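Local coordinates for putative sugar binding protein (Salmonella enterica subsp. enterica serovar Typhimurium, PDB 3KNZ) that probably binds a carbohydrate derivative, possibly a sugar phosphate, through its SIS domains, its exact substrate and any enzymatic activity being unproven, at residues I54-G59 and C83-L88. Numbering follows the deposited sequence.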
loop_
_atom_site.group_PDB
_atom_site.type_symbol
_atom_site.label_atom_id
_atom_site.label_comp_id
_atom_site.label_asym_id
_atom_site.label_seq_id
_atom_site.Cartn_x
_atom_site.Cartn_y
_atom_site.Cartn_z
ATOM N N ILE A 54 14.609 0.761 -5.726
ATOM C CA ILE A 54 13.637 0.707 -4.643
ATOM C C ILE A 54 13.401 2.140 -4.176
ATOM O O ILE A 54 14.307 2.770 -3.637
ATOM C CB ILE A 54 14.162 -0.134 -3.464
ATOM C CG1 ILE A 54 14.458 -1.571 -3.914
ATOM C CG2 ILE A 54 13.174 -0.133 -2.314
ATOM C CD1 ILE A 54 15.078 -2.447 -2.817
ATOM N N LEU A 55 12.208 2.669 -4.430
ATOM C CA LEU A 55 11.840 4.019 -3.986
ATOM C C LEU A 55 11.070 3.887 -2.678
ATOM O O LEU A 55 10.052 3.196 -2.628
ATOM C CB LEU A 55 10.949 4.705 -5.016
ATOM C CG LEU A 55 11.434 4.688 -6.464
ATOM C CD1 LEU A 55 10.452 5.479 -7.316
ATOM C CD2 LEU A 55 12.839 5.256 -6.583
ATOM N N THR A 56 11.542 4.539 -1.622
ATOM C CA THR A 56 10.877 4.427 -0.330
ATOM C C THR A 56 10.615 5.780 0.322
ATOM O O THR A 56 11.410 6.707 0.199
ATOM C CB THR A 56 11.682 3.545 0.650
ATOM O OG1 THR A 56 10.847 3.187 1.757
ATOM C CG2 THR A 56 12.947 4.270 1.143
ATOM N N GLY A 57 9.490 5.869 1.024
ATOM C CA GLY A 57 9.078 7.099 1.679
ATOM C C GLY A 57 7.635 7.030 2.142
ATOM O O GLY A 57 6.984 5.974 2.065
ATOM N N SER A 58 7.135 8.173 2.597
ATOM C CA SER A 58 5.789 8.280 3.142
ATOM C C SER A 58 5.034 9.471 2.575
ATOM O O SER A 58 5.639 10.401 2.038
ATOM C CB SER A 58 5.882 8.442 4.658
ATOM O OG SER A 58 6.663 7.402 5.223
ATOM N N GLY A 59 3.709 9.444 2.700
ATOM C CA GLY A 59 2.868 10.552 2.233
ATOM C C GLY A 59 3.153 11.032 0.815
ATOM O O GLY A 59 3.244 10.236 -0.114
ATOM N N CYS A 83 7.675 1.295 -1.799
ATOM C CA CYS A 83 7.182 0.823 -0.514
ATOM C C CYS A 83 7.522 1.758 0.631
ATOM O O CYS A 83 8.415 2.599 0.521
ATOM C CB CYS A 83 7.821 -0.512 -0.192
ATOM S SG CYS A 83 9.554 -0.299 0.159
ATOM N N TRP A 84 6.815 1.577 1.744
ATOM C CA TRP A 84 7.059 2.356 2.945
ATOM C C TRP A 84 8.326 1.829 3.607
ATOM O O TRP A 84 8.624 0.637 3.525
ATOM C CB TRP A 84 5.878 2.264 3.906
ATOM C CG TRP A 84 4.600 2.654 3.280
ATOM C CD1 TRP A 84 4.246 3.897 2.851
ATOM C CD2 TRP A 84 3.482 1.803 3.024
ATOM N NE1 TRP A 84 2.980 3.871 2.322
ATOM C CE2 TRP A 84 2.486 2.597 2.421
ATOM C CE3 TRP A 84 3.232 0.442 3.232
ATOM C CZ2 TRP A 84 1.254 2.076 2.023
ATOM C CZ3 TRP A 84 2.009 -0.072 2.844
ATOM C CH2 TRP A 84 1.033 0.746 2.243
ATOM N N PRO A 85 9.073 2.718 4.275
ATOM C CA PRO A 85 10.345 2.339 4.888
ATOM C C PRO A 85 10.313 1.096 5.787
ATOM O O PRO A 85 11.253 0.303 5.748
ATOM C CB PRO A 85 10.716 3.577 5.706
ATOM C CG PRO A 85 10.000 4.706 5.043
ATOM C CD PRO A 85 8.739 4.137 4.501
ATOM N N PHE A 86 9.253 0.912 6.575
ATOM C CA PHE A 86 9.202 -0.221 7.507
ATOM C C PHE A 86 9.165 -1.563 6.779
ATOM O O PHE A 86 9.541 -2.590 7.346
ATOM C CB PHE A 86 8.042 -0.096 8.512
ATOM C CG PHE A 86 6.673 -0.228 7.896
ATOM C CD1 PHE A 86 6.067 -1.469 7.770
ATOM C CD2 PHE A 86 5.986 0.894 7.456
ATOM C CE1 PHE A 86 4.801 -1.589 7.199
ATOM C CE2 PHE A 86 4.726 0.787 6.893
ATOM C CZ PHE A 86 4.132 -0.453 6.760
HETATM N N MSE A 87 8.721 -1.548 5.527
HETATM C CA MSE A 87 8.696 -2.757 4.701
HETATM C C MSE A 87 10.121 -3.187 4.328
HETATM O O MSE A 87 10.355 -4.360 4.030
HETATM C CB MSE A 87 7.900 -2.526 3.412
HETATM C CG MSE A 87 6.424 -2.249 3.612
HETATM SE SE MSE A 87 5.480 -3.848 4.139
HETATM C CE MSE A 87 5.503 -4.830 2.463
ATOM N N LEU A 88 11.060 -2.236 4.310
ATOM C CA LEU A 88 12.460 -2.546 4.000
ATOM C C LEU A 88 13.227 -3.004 5.240
ATOM O O LEU A 88 14.108 -2.307 5.736
ATOM C CB LEU A 88 13.168 -1.346 3.374
ATOM C CG LEU A 88 12.816 -1.067 1.927
ATOM C CD1 LEU A 88 13.538 0.192 1.463
ATOM C CD2 LEU A 88 13.189 -2.282 1.072
#
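The C-terminal ends of two adjacent parallel strands of an SIS domain meet where Thr56, on strand 52-56, pairs with Cys83, the last residue of edge strand 80-83. The parallel register rests on the CA atoms of Thr56 and Cys83, 5.2 Å apart, and on the bond from Cys83 N to Leu55 O (3.2 Å, 160° at the hydrogen). One further peptide on, the pairing frays: Gly57 N reaches Cys83 O only weakly, at 3.5 Å. Cys83 O also accepts the Thr56 hydroxyl, OG1 lying 2.8 Å away, so it is gripped by one firm and one weak hydrogen bond. Thr56 chi1 of -165° swings OG1 away from its own backbone N and toward the Cys83 strand, where it reaches Cys83 O from above the carbonyl plane, 36° out of it. The same oxygen also receives a CA-H contact from Thr56.

Pro85 opens a short 3-10 turn, in which Met87 N bonds to Trp84 O. One face of the Pro85 ring lies over the Thr56 hydroxyl, OG1 3.1 Å from Pro85 N, which has no hydrogen to give; Pro85 CD also meets Gly57 O at 3.5 Å. That carbonyl oxygen stands near the Trp84 ring plane, at the CD1 edge. The turn brings Leu88 back over the strand: its CD1 meets the Thr56 side chain tip to tip, while Ile54 CG2, 3.8 Å from the same methyl, belongs to a side chain sliding past in the opposite direction. Helix 111-122 packs on Pro85. At the other end, Ser58 OG hydrogen-bonds Glu260 of the second subunit, so the loop after strand 52-56 reaches the dimer interface. Strand 52-56, helix 59-76 and edge strand 80-83 form a beta-alpha-beta crossover, typical of the five-stranded parallel alpha/beta sandwich of SIS domains.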